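Putative integron gene cassette protein (PDB 3FUY) is of unknown function, a compact alpha/beta protein encoded by a mobile integron gene cassette, which assembles with further copies of itself. Local coordinates at residues Ile37-Leu48 / Ile62-Arg73. Residues are numbered along the deposited sequence; the frame is centred on the assembly and turned at random.
Sequences IRDFDNGQFAVL and IDLCLDKMKGVR
With chi1 of Arg73 at 60° its CG sits between the backbone N and the carbonyl carbon, and the chain then runs extended to NE, carrying the guanidinium to Gln44 and Asn42; Gln44, CG anti to its carbonyl carbon, reaches out from the strand to meet it. The setting is a beta hairpin, strands 37-39 and 44-48, packed on one face against helix 62-73, with a G1 bulge where Gly43 and Gln44 both face Asp39. The Gln44 amide bridges two helix groups. Its OE1 accepts from Arg73 NH1 at 2.8 Å, in the carbonyl plane, with amide and guanidinium almost perpendicular. Its NE2 gives a nearly straight bond (172°) to Met69 O at 3.0 Å, entering from the face opposite Arg73 N, so that this oxygen accepts twice. The Asn42 amide lies flat over the guanidinium, planes 6° apart, and its ND2 bonds to Asp39 OD2 at 2.9 Å. Replacing Arg73 with an alanine would probably leave Gln44 OE1 without its donor and the Asn42 amide without the flat group it stacks on. Deeper in, apolar contacts take over: the selenium SE of Met69, a selenomethionine here, lies 3.8 Å from Ala46 CB and 3.9 Å from Ile37 CG2, and the bend at its third torsion puts CE 3.8 Å from Gln44 CB. Strand 91-100 also borders this layer, through Val97 beside Cys65 and Ile99 beside Leu48. At the far end Ile37 CD1 meets Cys65 SG at 3.7 Å, and Leu48 crosses Ile62 at about a right angle, CD2 to CG1 3.7 Å.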
ATOM      1  N   ILE B  37       5.406   6.685   2.525  1.00 23.35           N
ATOM      2  CA  ILE B  37       6.183   7.361   1.491  1.00 22.19           C
ATOM      3  C   ILE B  37       7.632   6.906   1.571  1.00 23.04           C
ATOM      4  O   ILE B  37       8.342   7.182   2.536  1.00 23.19           O
ATOM      5  CB  ILE B  37       6.090   8.888   1.639  1.00 23.51           C
ATOM      6  CG1 ILE B  37       4.643   9.339   1.547  1.00 20.69           C
ATOM      7  CG2 ILE B  37       6.887   9.590   0.548  1.00 25.88           C
ATOM      8  CD1 ILE B  37       4.468  10.852   1.917  1.00 24.45           C
ATOM      9  N   ARG B  38       8.051   6.164   0.560  1.00 22.16           N
ATOM     10  CA  ARG B  38       9.397   5.638   0.504  1.00 21.45           C
ATOM     11  C   ARG B  38      10.131   6.435  -0.570  1.00 25.19           C
ATOM     12  O   ARG B  38       9.750   6.373  -1.736  1.00 26.04           O
ATOM     13  CB  ARG B  38       9.325   4.159   0.081  1.00 24.31           C
ATOM     14  CG  ARG B  38      10.650   3.562  -0.343  1.00 27.70           C
ATOM     15  CD  ARG B  38      11.610   3.573   0.790  1.00 27.88           C
ATOM     16  NE  ARG B  38      12.769   2.695   0.601  1.00 27.63           N
ATOM     17  CZ  ARG B  38      13.983   2.992   1.054  1.00 26.98           C
ATOM     18  NH1 ARG B  38      14.195   4.173   1.640  1.00 27.63           N
ATOM     19  NH2 ARG B  38      14.983   2.129   0.916  1.00 27.74           N
ATOM     20  N   ASP B  39      11.175   7.165  -0.187  1.00 21.91           N
ATOM     21  CA  ASP B  39      12.005   7.922  -1.142  1.00 24.50           C
ATOM     22  C   ASP B  39      13.273   7.119  -1.420  1.00 24.71           C
ATOM     23  O   ASP B  39      14.190   7.099  -0.607  1.00 22.46           O
ATOM     24  CB  ASP B  39      12.380   9.310  -0.562  1.00 22.63           C
ATOM     25  CG  ASP B  39      13.196  10.175  -1.552  1.00 26.82           C
ATOM     26  OD1 ASP B  39      13.879   9.629  -2.450  1.00 26.10           O
ATOM     27  OD2 ASP B  39      13.162  11.418  -1.427  1.00 27.73           O
ATOM     28  N   PHE B  40      13.325   6.438  -2.556  1.00 22.46           N
ATOM     29  CA  PHE B  40      14.484   5.595  -2.863  1.00 26.64           C
ATOM     30  C   PHE B  40      15.760   6.409  -3.036  1.00 28.70           C
ATOM     31  O   PHE B  40      16.794   6.061  -2.464  1.00 23.90           O
ATOM     32  CB  PHE B  40      14.244   4.794  -4.144  1.00 22.92           C
ATOM     33  CG  PHE B  40      13.245   3.673  -3.984  1.00 24.08           C
ATOM     34  CD1 PHE B  40      13.595   2.501  -3.313  1.00 25.56           C
ATOM     35  CD2 PHE B  40      11.979   3.778  -4.523  1.00 23.08           C
ATOM     36  CE1 PHE B  40      12.698   1.443  -3.192  1.00 24.59           C
ATOM     37  CE2 PHE B  40      11.059   2.729  -4.399  1.00 28.41           C
ATOM     38  CZ  PHE B  40      11.429   1.551  -3.727  1.00 25.77           C
ATOM     39  N   ASP B  41      15.673   7.480  -3.832  1.00 23.44           N
ATOM     40  CA  ASP B  41      16.832   8.264  -4.221  1.00 26.38           C
ATOM     41  C   ASP B  41      17.558   8.833  -2.994  1.00 28.76           C
ATOM     42  O   ASP B  41      18.785   8.814  -2.927  1.00 26.63           O
ATOM     43  CB  ASP B  41      16.437   9.404  -5.180  1.00 29.65           C
ATOM     44  CG  ASP B  41      16.057   8.909  -6.589  1.00 35.04           C
ATOM     45  OD1 ASP B  41      16.082   7.689  -6.837  1.00 35.18           O
ATOM     46  OD2 ASP B  41      15.737   9.758  -7.450  1.00 40.62           O
ATOM     47  N   ASN B  42      16.796   9.335  -2.023  1.00 25.44           N
ATOM     48  CA  ASN B  42      17.382   9.914  -0.818  1.00 26.31           C
ATOM     49  C   ASN B  42      17.487   8.914   0.341  1.00 27.44           C
ATOM     50  O   ASN B  42      18.004   9.231   1.399  1.00 28.06           O
ATOM     51  CB  ASN B  42      16.627  11.183  -0.412  1.00 23.78           C
ATOM     52  CG  ASN B  42      16.800  12.301  -1.436  1.00 26.91           C
ATOM     53  OD1 ASN B  42      17.912  12.783  -1.643  1.00 27.08           O
ATOM     54  ND2 ASN B  42      15.710  12.689  -2.103  1.00 22.09           N
ATOM     55  N   GLY B  43      17.025   7.691   0.117  1.00 24.83           N
ATOM     56  CA  GLY B  43      17.116   6.664   1.141  1.00 26.99           C
ATOM     57  C   GLY B  43      16.360   7.074   2.402  1.00 26.08           C
ATOM     58  O   GLY B  43      16.906   7.044   3.495  1.00 23.31           O
ATOM     59  N   GLN B  44      15.103   7.480   2.244  1.00 23.67           N
ATOM     60  CA  GLN B  44      14.293   7.842   3.403  1.00 22.93           C
ATOM     61  C   GLN B  44      12.952   7.141   3.379  1.00 21.76           C
ATOM     62  O   GLN B  44      12.471   6.732   2.315  1.00 22.11           O
ATOM     63  CB  GLN B  44      14.053   9.351   3.429  1.00 20.70           C
ATOM     64  CG  GLN B  44      15.254  10.185   3.773  1.00 21.78           C
ATOM     65  CD  GLN B  44      14.913  11.670   3.697  1.00 28.04           C
ATOM     66  OE1 GLN B  44      14.743  12.204   2.607  1.00 23.70           O
ATOM     67  NE2 GLN B  44      14.777  12.332   4.859  1.00 21.60           N
ATOM     68  N   PHE B  45      12.324   7.058   4.549  1.00 22.61           N
ATOM     69  CA  PHE B  45      10.974   6.521   4.671  1.00 24.63           C
ATOM     70  C   PHE B  45      10.188   7.368   5.659  1.00 22.45           C
ATOM     71  O   PHE B  45      10.688   7.686   6.730  1.00 22.46           O
ATOM     72  CB  PHE B  45      11.018   5.065   5.152  1.00 22.62           C
ATOM     73  CG  PHE B  45       9.691   4.373   5.112  1.00 21.76           C
ATOM     74  CD1 PHE B  45       9.352   3.569   4.030  1.00 23.63           C
ATOM     75  CD2 PHE B  45       8.783   4.505   6.155  1.00 23.14           C
ATOM     76  CE1 PHE B  45       8.122   2.915   3.984  1.00 23.98           C
ATOM     77  CE2 PHE B  45       7.541   3.864   6.112  1.00 20.82           C
ATOM     78  CZ  PHE B  45       7.220   3.056   5.030  1.00 24.33           C
ATOM     79  N   ALA B  46       8.970   7.758   5.297  1.00 21.55           N
ATOM     80  CA  ALA B  46       8.120   8.466   6.249  1.00 22.67           C
ATOM     81  C   ALA B  46       6.700   7.959   6.203  1.00 21.52           C
ATOM     82  O   ALA B  46       6.203   7.540   5.153  1.00 21.85           O
ATOM     83  CB  ALA B  46       8.149   9.974   5.985  1.00 25.01           C
ATOM     84  N   VAL B  47       6.041   8.017   7.349  1.00 21.93           N
ATOM     85  CA  VAL B  47       4.611   7.816   7.403  1.00 19.81           C
ATOM     86  C   VAL B  47       3.898   9.166   7.420  1.00 24.42           C
ATOM     87  O   VAL B  47       4.209  10.041   8.222  1.00 24.31           O
ATOM     88  CB  VAL B  47       4.195   6.994   8.636  1.00 21.57           C
ATOM     89  CG1 VAL B  47       2.688   6.790   8.645  1.00 23.76           C
ATOM     90  CG2 VAL B  47       4.924   5.633   8.652  1.00 22.66           C
ATOM     91  N   LEU B  48       2.918   9.318   6.541  1.00 23.16           N
ATOM     92  CA  LEU B  48       2.049  10.475   6.572  1.00 22.29           C
ATOM     93  C   LEU B  48       0.705  10.124   7.227  1.00 26.40           C
ATOM     94  O   LEU B  48       0.028   9.164   6.832  1.00 22.09           O
ATOM     95  CB  LEU B  48       1.833  11.014   5.167  1.00 24.26           C
ATOM     96  CG  LEU B  48       0.802  12.132   5.045  1.00 25.76           C
ATOM     97  CD1 LEU B  48       1.243  13.359   5.861  1.00 25.88           C
ATOM     98  CD2 LEU B  48       0.626  12.480   3.580  1.00 22.07           C
ATOM     99  N   ILE B  62       0.853  15.428   0.818  1.00 23.50           N
ATOM    100  CA  ILE B  62       2.011  14.614   0.473  1.00 21.93           C
ATOM    101  C   ILE B  62       3.207  15.499   0.124  1.00 22.73           C
ATOM    102  O   ILE B  62       4.320  15.217   0.540  1.00 23.41           O
ATOM    103  CB  ILE B  62       1.682  13.619  -0.666  1.00 23.47           C
ATOM    104  CG1 ILE B  62       0.761  12.519  -0.124  1.00 21.55           C
ATOM    105  CG2 ILE B  62       2.959  13.001  -1.241  1.00 22.53           C
ATOM    106  CD1 ILE B  62       0.000  11.760  -1.226  1.00 23.11           C
ATOM    107  N   ASP B  63       2.973  16.581  -0.617  1.00 21.00           N
ATOM    108  CA  ASP B  63       4.046  17.515  -0.942  1.00 23.21           C
ATOM    109  C   ASP B  63       4.640  18.146   0.332  1.00 25.50           C
ATOM    110  O   ASP B  63       5.852  18.335   0.436  1.00 24.24           O
ATOM    111  CB  ASP B  63       3.547  18.614  -1.885  1.00 23.45           C
ATOM    112  CG  ASP B  63       4.690  19.371  -2.535  1.00 26.28           C
ATOM    113  OD1 ASP B  63       5.492  18.731  -3.236  1.00 26.06           O
ATOM    114  OD2 ASP B  63       4.804  20.597  -2.327  1.00 30.25           O
ATOM    115  N   LEU B  64       3.774  18.458   1.296  1.00 23.85           N
ATOM    116  CA  LEU B  64       4.203  18.970   2.600  1.00 24.11           C
ATOM    117  C   LEU B  64       5.112  17.942   3.251  1.00 23.50           C
ATOM    118  O   LEU B  64       6.215  18.252   3.708  1.00 23.59           O
ATOM    119  CB  LEU B  64       2.985  19.240   3.495  1.00 22.32           C
ATOM    120  CG  LEU B  64       3.270  19.876   4.863  1.00 28.42           C
ATOM    121  CD1 LEU B  64       2.033  20.607   5.328  1.00 33.88           C
ATOM    122  CD2 LEU B  64       3.664  18.838   5.889  1.00 26.63           C
ATOM    123  N   CYS B  65       4.660  16.696   3.259  1.00 23.12           N
ATOM    124  CA  CYS B  65       5.477  15.634   3.825  1.00 22.78           C
ATOM    125  C   CYS B  65       6.843  15.543   3.124  1.00 22.55           C
ATOM    126  O   CYS B  65       7.884  15.453   3.782  1.00 18.86           O
ATOM    127  CB  CYS B  65       4.730  14.296   3.801  1.00 23.03           C
ATOM    128  SG  CYS B  65       5.580  12.996   4.699  1.00 26.81           S
ATOM    129  N   LEU B  66       6.849  15.598   1.793  1.00 22.33           N
ATOM    130  CA  LEU B  66       8.120  15.584   1.065  1.00 23.64           C
ATOM    131  C   LEU B  66       9.025  16.761   1.459  1.00 22.71           C
ATOM    132  O   LEU B  66      10.242  16.602   1.577  1.00 22.19           O
ATOM    133  CB  LEU B  66       7.891  15.558  -0.450  1.00 23.91           C
ATOM    134  CG  LEU B  66       7.275  14.255  -0.989  1.00 27.40           C
ATOM    135  CD1 LEU B  66       6.929  14.377  -2.472  1.00 27.72           C
ATOM    136  CD2 LEU B  66       8.207  13.083  -0.747  1.00 25.73           C
ATOM    137  N   ASP B  67       8.444  17.943   1.656  1.00 22.33           N
ATOM    138  CA  ASP B  67       9.253  19.087   2.063  1.00 22.56           C
ATOM    139  C   ASP B  67       9.877  18.898   3.451  1.00 23.36           C
ATOM    140  O   ASP B  67      11.039  19.256   3.662  1.00 21.83           O
ATOM    141  CB  ASP B  67       8.449  20.391   1.999  1.00 27.23           C
ATOM    142  CG  ASP B  67       8.360  20.960   0.582  1.00 33.76           C
ATOM    143  OD1 ASP B  67       9.041  20.445  -0.328  1.00 41.27           O
ATOM    144  OD2 ASP B  67       7.608  21.939   0.381  1.00 46.00           O
ATOM    145  N   LYS B  68       9.117  18.341   4.398  1.00 20.95           N
ATOM    146  CA  LYS B  68       9.669  18.073   5.724  1.00 22.33           C
ATOM    147  C   LYS B  68      10.722  16.946   5.675  1.00 19.96           C
ATOM    148  O   LYS B  68      11.717  16.982   6.396  1.00 19.38           O
ATOM    149  CB  LYS B  68       8.557  17.740   6.742  1.00 20.20           C
ATOM    150  CG  LYS B  68       7.482  18.819   6.899  1.00 21.20           C
ATOM    151  CD  LYS B  68       8.093  20.188   7.174  1.00 23.70           C
ATOM    152  CE  LYS B  68       7.048  21.300   6.979  1.00 22.65           C
ATOM    153  NZ  LYS B  68       7.560  22.642   7.380  1.00 23.66           N
HETATM  154  N   MSE B  69      10.507  15.945   4.823  1.00 21.43           N
HETATM  155  CA  MSE B  69      11.537  14.914   4.619  1.00 21.69           C
HETATM  156  C   MSE B  69      12.822  15.567   4.138  1.00 21.31           C
HETATM  157  O   MSE B  69      13.910  15.221   4.582  1.00 19.63           O
HETATM  158  CB  MSE B  69      11.072  13.852   3.613  1.00 20.73           C
HETATM  159  CG  MSE B  69       9.869  13.087   4.134  1.00 24.54           C
HETATM  160 SE   MSE B  69       9.081  11.889   2.817  0.89 31.31          SE
HETATM  161  CE  MSE B  69      10.435  10.483   2.805  1.00 20.55           C
ATOM    162  N   LYS B  70      12.686  16.546   3.248  1.00 19.79           N
ATOM    163  CA  LYS B  70      13.855  17.260   2.774  1.00 23.00           C
ATOM    164  C   LYS B  70      14.487  18.097   3.909  1.00 22.85           C
ATOM    165  O   LYS B  70      15.704  18.160   4.041  1.00 21.64           O
ATOM    166  CB  LYS B  70      13.498  18.144   1.584  1.00 25.41           C
ATOM    167  CG  LYS B  70      14.699  18.936   1.041  1.00 33.61           C
ATOM    168  CD  LYS B  70      14.318  19.774  -0.176  1.00 38.31           C
ATOM    169  CE  LYS B  70      15.534  20.512  -0.729  1.00 45.66           C
ATOM    170  NZ  LYS B  70      16.202  21.355   0.300  1.00 40.77           N
ATOM    171  N   GLY B  71      13.658  18.721   4.742  1.00 23.20           N
ATOM    172  CA  GLY B  71      14.191  19.531   5.826  1.00 21.37           C
ATOM    173  C   GLY B  71      15.061  18.697   6.763  1.00 23.52           C
ATOM    174  O   GLY B  71      16.132  19.137   7.207  1.00 21.50           O
ATOM    175  N   VAL B  72      14.606  17.482   7.064  1.00 19.51           N
ATOM    176  CA  VAL B  72      15.384  16.574   7.910  1.00 23.14           C
ATOM    177  C   VAL B  72      16.712  16.138   7.266  1.00 25.51           C
ATOM    178  O   VAL B  72      17.765  16.166   7.916  1.00 24.11           O
ATOM    179  CB  VAL B  72      14.558  15.355   8.341  1.00 21.60           C
ATOM    180  CG1 VAL B  72      15.419  14.358   9.101  1.00 23.94           C
ATOM    181  CG2 VAL B  72      13.342  15.805   9.189  1.00 23.23           C
ATOM    182  N   ARG B  73      16.693  15.739   5.997  1.00 23.90           N
ATOM    183  CA  ARG B  73      17.966  15.317   5.408  1.00 25.21           C
ATOM    184  C   ARG B  73      18.927  16.514   5.247  1.00 27.38           C
ATOM    185  O   ARG B  73      20.137  16.354   5.364  1.00 29.02           O
ATOM    186  CB  ARG B  73      17.802  14.459   4.124  1.00 22.84           C
ATOM    187  CG  ARG B  73      17.080  15.116   2.989  1.00 24.66           C
ATOM    188  CD  ARG B  73      17.219  14.288   1.666  1.00 26.50           C
ATOM    189  NE  ARG B  73      16.695  15.081   0.555  1.00 25.45           N
ATOM    190  CZ  ARG B  73      15.410  15.117   0.231  1.00 27.85           C
ATOM    191  NH1 ARG B  73      14.551  14.384   0.917  1.00 25.39           N
ATOM    192  NH2 ARG B  73      14.980  15.872  -0.771  1.00 29.63           N
TER